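Local coordinates for protein endo-1,3-beta-glucanase, family GH16 (Zobellia galactanivorans, PDB 4BQ1) that probably hydrolyses internal beta-1,3-glucosidic bonds of laminarin-type glucans from marine algae, this chain being its calcium-binding family GH16 catalytic domain, at residues E28-Q33 with A85-K90; A113-G118 with C140-I145. All coordinates share one frame; numbering follows the deposited sequence. Where two conformers were deposited one is given.

Contact 1: residues E28-Q33 with A85-K90; sequences EKWHYQ and ARLNSK
Within the beta-sandwich of this GH16 domain, strand 30-32 lies antiparallel to strand 86-89, with His31 and Asn88 as the hydrogen-bonded pair. His31 N donates to Asn88 O at 2.8 Å and Asn88 N returns a bond to His31 O; Lys90 N to Lys29 O and Gln33 N to Arg86 O extend the ladder at its two ends. A water continues it, accepting from Arg86 N and donating to Gln33 O. The strands run at 141° to each other, antiparallel with a marked twist.

Trp30, Tyr32, Leu87 and Ser89 share one face. Leu87 CD2 sits over the face of the Tyr32 ring, 3.6 Å from its centroid, a CH-pi contact that suits a branched aliphatic tip; Ala85 CB meets the same ring at its edge. The ring of Trp30 approaches Ser89 obliquely, with Trp30 CZ3 3.9 Å from Ser89 CB, where a small residue fits. Trp30 NE1 is hydrogen-bonded to Asp17 and Tyr32 OH to Ser57, so these large aromatics also join neighbouring segments.

On the other face, His31 CB touches Lys90 CE at 3.7 Å, while Lys90 NZ turns to the carbonyl of Pro27. Arg86, its CG anti to the backbone N (chi1 177°), stretches out until NE gives a 2.8 Å bond to Gln33 OE1. The oxygen lies in the guanidinium plane, yet NE stands 51° out of the amide plane. Glu123 takes both Arg86 NH2, as a salt bridge, and Gln33 NE2, fixing the rotation of both flat groups. A twisted antiparallel pair with Trp30, Tyr32 and Leu87 on one face and mostly polar or charged groups on the other is in keeping with the beta-jelly-roll of concanavalin-like glycosidases.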
loop_
_atom_site.group_PDB
_atom_site.type_symbol
_atom_site.label_atom_id
_atom_site.label_comp_id
_atom_site.label_asym_id
_atom_site.label_seq_id
_atom_site.Cartn_x
_atom_site.Cartn_y
_atom_site.Cartn_z
ATOM N N GLU A 28 -14.620 1.420 10.905
ATOM C CA GLU A 28 -15.097 2.612 10.268
ATOM C C GLU A 28 -14.070 3.189 9.297
ATOM O O GLU A 28 -14.403 3.994 8.446
ATOM C CB GLU A 28 -15.446 3.706 11.347
ATOM C CG GLU A 28 -16.725 3.327 12.095
ATOM C CD GLU A 28 -17.112 4.325 13.207
ATOM O OE1 GLU A 28 -16.410 5.348 13.383
ATOM O OE2 GLU A 28 -18.122 4.095 13.912
ATOM N N LYS A 29 -12.796 2.800 9.485
ATOM C CA LYS A 29 -11.682 3.424 8.725
ATOM C C LYS A 29 -11.057 2.440 7.696
ATOM O O LYS A 29 -10.499 2.890 6.697
ATOM C CB LYS A 29 -10.594 3.936 9.684
ATOM C CG LYS A 29 -11.076 5.118 10.561
ATOM C CD LYS A 29 -9.910 5.686 11.333
ATOM C CE LYS A 29 -10.402 6.449 12.567
ATOM N NZ LYS A 29 -10.699 7.775 12.134
ATOM N N TRP A 30 -11.126 1.142 8.028
ATOM C CA TRP A 30 -10.324 0.122 7.250
ATOM C C TRP A 30 -11.190 -0.997 6.790
ATOM O O TRP A 30 -11.981 -1.605 7.576
ATOM C CB TRP A 30 -9.205 -0.434 8.149
ATOM C CG TRP A 30 -8.300 0.669 8.639
ATOM C CD1 TRP A 30 -8.265 1.145 9.921
ATOM C CD2 TRP A 30 -7.412 1.469 7.858
ATOM N NE1 TRP A 30 -7.360 2.141 10.010
ATOM C CE2 TRP A 30 -6.807 2.408 8.763
ATOM C CE3 TRP A 30 -7.040 1.512 6.489
ATOM C CZ2 TRP A 30 -5.867 3.349 8.336
ATOM C CZ3 TRP A 30 -6.094 2.464 6.067
ATOM C CH2 TRP A 30 -5.550 3.390 6.964
ATOM N N HIS A 31 -11.032 -1.288 5.493
ATOM C CA HIS A 31 -11.661 -2.450 4.827
ATOM C C HIS A 31 -10.642 -3.530 4.527
ATOM O O HIS A 31 -9.534 -3.223 4.107
ATOM C CB HIS A 31 -12.233 -1.925 3.487
ATOM C CG HIS A 31 -12.818 -2.993 2.631
ATOM N ND1 HIS A 31 -14.013 -3.579 2.889
ATOM C CD2 HIS A 31 -12.312 -3.568 1.523
ATOM C CE1 HIS A 31 -14.248 -4.510 1.952
ATOM N NE2 HIS A 31 -13.219 -4.537 1.113
ATOM N N TYR A 32 -10.967 -4.758 4.777
ATOM C CA TYR A 32 -10.036 -5.859 4.414
ATOM C C TYR A 32 -10.357 -6.487 3.061
ATOM O O TYR A 32 -11.543 -6.717 2.712
ATOM C CB TYR A 32 -10.237 -6.995 5.401
ATOM C CG TYR A 32 -9.586 -6.719 6.754
ATOM C CD1 TYR A 32 -8.263 -7.166 6.952
ATOM C CD2 TYR A 32 -10.298 -6.160 7.808
ATOM C CE1 TYR A 32 -7.655 -7.011 8.133
ATOM C CE2 TYR A 32 -9.668 -6.034 9.050
ATOM C CZ TYR A 32 -8.370 -6.533 9.165
ATOM O OH TYR A 32 -7.753 -6.388 10.430
ATOM N N GLN A 33 -9.302 -6.729 2.333
ATOM C CA GLN A 33 -9.456 -7.556 1.100
ATOM C C GLN A 33 -9.022 -8.965 1.436
ATOM O O GLN A 33 -7.942 -9.258 1.985
ATOM C CB GLN A 33 -8.575 -7.037 -0.005
ATOM C CG GLN A 33 -9.119 -5.705 -0.545
ATOM C CD GLN A 33 -8.382 -5.256 -1.801
ATOM O OE1 GLN A 33 -7.363 -4.588 -1.710
ATOM N NE2 GLN A 33 -8.808 -5.702 -3.012
ATOM N N ALA A 85 -2.084 -9.567 5.474
ATOM C CA ALA A 85 -3.278 -8.689 5.365
ATOM C C ALA A 85 -3.084 -7.584 4.343
ATOM O O ALA A 85 -1.953 -7.148 4.071
ATOM C CB ALA A 85 -3.633 -8.057 6.779
ATOM N N ARG A 86 -4.218 -7.173 3.775
ATOM C CA ARG A 86 -4.283 -6.129 2.752
ATOM C C ARG A 86 -5.446 -5.263 3.129
ATOM O O ARG A 86 -6.611 -5.611 2.937
ATOM C CB ARG A 86 -4.382 -6.704 1.302
ATOM C CG ARG A 86 -4.522 -5.634 0.236
ATOM C CD ARG A 86 -4.277 -6.351 -1.132
ATOM N NE ARG A 86 -4.741 -5.497 -2.251
ATOM C CZ ARG A 86 -4.046 -5.395 -3.395
ATOM N NH1 ARG A 86 -2.851 -5.966 -3.544
ATOM N NH2 ARG A 86 -4.605 -4.735 -4.421
ATOM N N LEU A 87 -5.136 -4.060 3.654
ATOM C CA LEU A 87 -6.149 -3.087 4.094
ATOM C C LEU A 87 -6.358 -2.037 3.034
ATOM O O LEU A 87 -5.446 -1.700 2.252
ATOM C CB LEU A 87 -5.722 -2.381 5.386
ATOM C CG LEU A 87 -5.473 -3.274 6.597
ATOM C CD1 LEU A 87 -5.107 -2.317 7.794
ATOM C CD2 LEU A 87 -6.635 -4.054 6.898
ATOM N N ASN A 88 -7.581 -1.543 2.977
ATOM C CA ASN A 88 -7.883 -0.362 2.135
ATOM C C ASN A 88 -8.573 0.662 3.042
ATOM O O ASN A 88 -9.416 0.310 3.864
ATOM C CB ASN A 88 -8.912 -0.680 1.044
ATOM C CG ASN A 88 -8.455 -1.769 0.020
ATOM O OD1 ASN A 88 -7.301 -2.247 -0.045
ATOM N ND2 ASN A 88 -9.388 -2.083 -0.792
ATOM N N SER A 89 -8.229 1.941 2.864
ATOM C CA SER A 89 -8.998 2.967 3.577
ATOM C C SER A 89 -10.407 3.042 3.073
ATOM O O SER A 89 -10.667 2.965 1.846
ATOM C CB SER A 89 -8.311 4.358 3.448
ATOM O OG SER A 89 -8.237 4.832 2.115
ATOM N N LYS A 90 -11.355 3.240 4.050
ATOM C CA LYS A 90 -12.754 3.535 3.642
ATOM C C LYS A 90 -12.949 4.997 3.235
ATOM O O LYS A 90 -14.014 5.369 2.670
ATOM C CB LYS A 90 -13.670 3.111 4.784
ATOM C CG LYS A 90 -13.716 1.549 4.867
ATOM C CD LYS A 90 -14.765 1.120 5.856
ATOM C CE LYS A 90 -14.787 -0.462 5.807
ATOM N NZ LYS A 90 -15.826 -0.988 6.833
HETATM O O HOH W 1 -6.624 -8.664 4.377
#

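Contact 2: residues A113-G118 with C140-I145; sequences AIWTLG and CGEIDI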
loop_
_atom_site.group_PDB
_atom_site.type_symbol
_atom_site.label_atom_id
_atom_site.label_comp_id
_atom_site.label_asym_id
_atom_site.label_seq_id
_atom_site.Cartn_x
_atom_site.Cartn_y
_atom_site.Cartn_z
ATOM N N ALA A 113 4.073 -2.507 1.217
ATOM C CA ALA A 113 3.674 -1.349 0.415
ATOM C C ALA A 113 2.683 -0.459 1.168
ATOM O O ALA A 113 1.799 -0.916 1.913
ATOM C CB ALA A 113 3.074 -1.801 -0.941
ATOM N N ILE A 114 2.894 0.854 0.830
ATOM C CA ILE A 114 1.977 1.906 1.202
ATOM C C ILE A 114 1.631 2.543 -0.152
ATOM O O ILE A 114 2.526 3.083 -0.842
ATOM C CB ILE A 114 2.665 2.995 2.118
ATOM C CG1 ILE A 114 3.132 2.317 3.435
ATOM C CG2 ILE A 114 1.639 4.077 2.404
ATOM C CD1 ILE A 114 4.081 3.249 4.217
ATOM N N TRP A 115 0.389 2.525 -0.559
ATOM C CA TRP A 115 0.109 2.920 -1.962
ATOM C C TRP A 115 -1.325 3.341 -2.131
ATOM O O TRP A 115 -2.118 3.227 -1.187
ATOM C CB TRP A 115 0.510 1.799 -2.939
ATOM C CG TRP A 115 -0.105 0.467 -2.711
ATOM C CD1 TRP A 115 0.066 -0.380 -1.575
ATOM C CD2 TRP A 115 -0.844 -0.316 -3.675
ATOM N NE1 TRP A 115 -0.541 -1.622 -1.811
ATOM C CE2 TRP A 115 -1.092 -1.627 -3.069
ATOM C CE3 TRP A 115 -1.313 -0.059 -4.983
ATOM C CZ2 TRP A 115 -1.763 -2.663 -3.802
ATOM C CZ3 TRP A 115 -1.965 -1.057 -5.678
ATOM C CH2 TRP A 115 -2.168 -2.328 -5.093
ATOM N N THR A 116 -1.629 3.869 -3.330
ATOM C CA THR A 116 -3.041 4.218 -3.598
ATOM C C THR A 116 -3.470 3.583 -4.927
ATOM O O THR A 116 -2.629 3.354 -5.821
ATOM C CB THR A 116 -3.274 5.773 -3.727
ATOM O OG1 THR A 116 -2.689 6.249 -4.956
ATOM C CG2 THR A 116 -2.568 6.573 -2.562
ATOM N N LEU A 117 -4.783 3.388 -5.092
ATOM C CA LEU A 117 -5.426 3.104 -6.372
ATOM C C LEU A 117 -6.502 4.137 -6.555
ATOM O O LEU A 117 -7.178 4.556 -5.623
ATOM C CB LEU A 117 -6.068 1.709 -6.332
ATOM C CG LEU A 117 -5.130 0.516 -6.470
ATOM C CD1 LEU A 117 -5.821 -0.792 -6.180
ATOM C CD2 LEU A 117 -4.541 0.593 -7.941
ATOM N N GLY A 118 -6.781 4.456 -7.836
ATOM C CA GLY A 118 -8.004 5.221 -8.142
ATOM C C GLY A 118 -9.203 4.461 -7.588
ATOM O O GLY A 118 -9.320 3.227 -7.695
ATOM N N CYS A 140 -7.137 3.115 -13.754
ATOM C CA CYS A 140 -7.585 3.818 -12.482
ATOM C C CYS A 140 -6.447 4.641 -11.850
ATOM O O CYS A 140 -6.707 5.540 -11.039
ATOM C CB CYS A 140 -8.023 2.808 -11.422
ATOM S SG CYS A 140 -6.839 1.500 -11.113
ATOM N N GLY A 141 -5.186 4.361 -12.212
ATOM C CA GLY A 141 -4.029 5.030 -11.629
ATOM C C GLY A 141 -3.611 4.324 -10.351
ATOM O O GLY A 141 -4.413 3.786 -9.549
ATOM N N GLU A 142 -2.293 4.424 -10.081
ATOM C CA GLU A 142 -1.669 3.846 -8.863
ATOM C C GLU A 142 -0.554 4.774 -8.476
ATOM O O GLU A 142 0.289 5.138 -9.314
ATOM C CB GLU A 142 -1.129 2.434 -9.146
ATOM C CG GLU A 142 -0.258 1.891 -8.017
ATOM C CD GLU A 142 0.223 0.497 -8.265
ATOM O OE1 GLU A 142 -0.369 -0.195 -9.130
ATOM O OE2 GLU A 142 1.048 -0.006 -7.485
ATOM N N ILE A 143 -0.454 5.124 -7.171
ATOM C CA ILE A 143 0.729 5.869 -6.616
ATOM C C ILE A 143 1.349 4.947 -5.541
ATOM O O ILE A 143 0.672 4.537 -4.559
ATOM C CB ILE A 143 0.316 7.120 -5.908
ATOM C CG1 ILE A 143 -0.407 8.082 -6.895
ATOM C CG2 ILE A 143 1.590 7.768 -5.356
ATOM C CD1 ILE A 143 -1.027 9.339 -6.265
ATOM N N ASP A 144 2.625 4.582 -5.722
ATOM C CA ASP A 144 3.332 3.788 -4.682
ATOM C C ASP A 144 4.146 4.735 -3.871
ATOM O O ASP A 144 5.170 5.310 -4.309
ATOM C CB ASP A 144 4.246 2.772 -5.348
ATOM C CG ASP A 144 3.410 1.878 -6.254
ATOM O OD1 ASP A 144 2.362 1.353 -5.820
ATOM O OD2 ASP A 144 3.692 1.809 -7.463
ATOM N N ILE A 145 3.627 5.003 -2.681
ATOM C CA ILE A 145 4.322 5.891 -1.732
ATOM C C ILE A 145 5.536 5.173 -1.115
ATOM O O ILE A 145 6.596 5.809 -0.923
ATOM C CB ILE A 145 3.303 6.271 -0.644
ATOM C CG1 ILE A 145 2.092 7.051 -1.242
ATOM C CG2 ILE A 145 3.997 7.204 0.381
ATOM C CD1 ILE A 145 1.013 7.400 -0.229
#
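Thr116 and Ile143 form the hydrogen-bonded pair of this antiparallel ladder: Thr116 N reaches Ile143 O at 2.7 Å, and Ile143 N answers to Thr116 O at 3.1 Å. Gly118 N donates to Gly141 O, whereas Ile145 N to Ile114 O is weak. The strand 142-144 begins the Glu-x-Asp-x-x-Glu signature of GH16, which in family members carries the nucleophile and the acid/base.

Glu142 and Asp144 stand on one face with Trp115, and Glu142 OE2 lies only 2.5 Å from Asp144 OD1. A first torsion of 170° leads the extended Glu142 chain away from its own backbone N and carries the carboxylate obliquely to the Trp115 ring, OE2 3.4 Å from Trp115 CE3, the two planes 41° apart. Trp137 NE1 holds Glu142 OE1, a glycerol bonds OE2, and Asn227 takes Trp115 NE1, consistent with this face lining the substrate cleft, as in relatives. Were Glu142 an alanine, the Trp137 NE1 donor would probably lose its acceptor and a gap would be likely to open beside Trp115 CE3 and CZ3.

Glycines shape the far end. Gly141 adopts a positive phi that would jam a side chain against the preceding carbonyl, and a CB on Gly118 would strike Cys140 O. Nearby, Leu117 CD2 packs on Cys140 SG at 4.0 Å. Behind the strands, where aliphatic residues suit the buried interior, Ile143 lies alongside Thr116, and Ile114 CG2 rests 4.1 Å from Ile145 CB.

In the fold
From the N terminus, the chain enters contact 1 at 28-33 and returns at 85-90, closing a loop of 51 residues about half in strands. Contact 2 follows in series, neither nested nor crossing: 113-118 meets 140-145 after 21 residues without regular structure. Strand 222-230, from much later in the chain, lies between them, bonding to Leu87 and Ser89 on one edge and to Trp115 and Leu117 on the other. The order across the sheet is thus 30-32, 82-93, 222-230, 110-118, 142-144. The contacts also meet directly, Arg86 NH1 packing 3.5 Å from Trp115 CZ2, which joins strand 82-93 to strand 110-118, the neighbour of the signature strand.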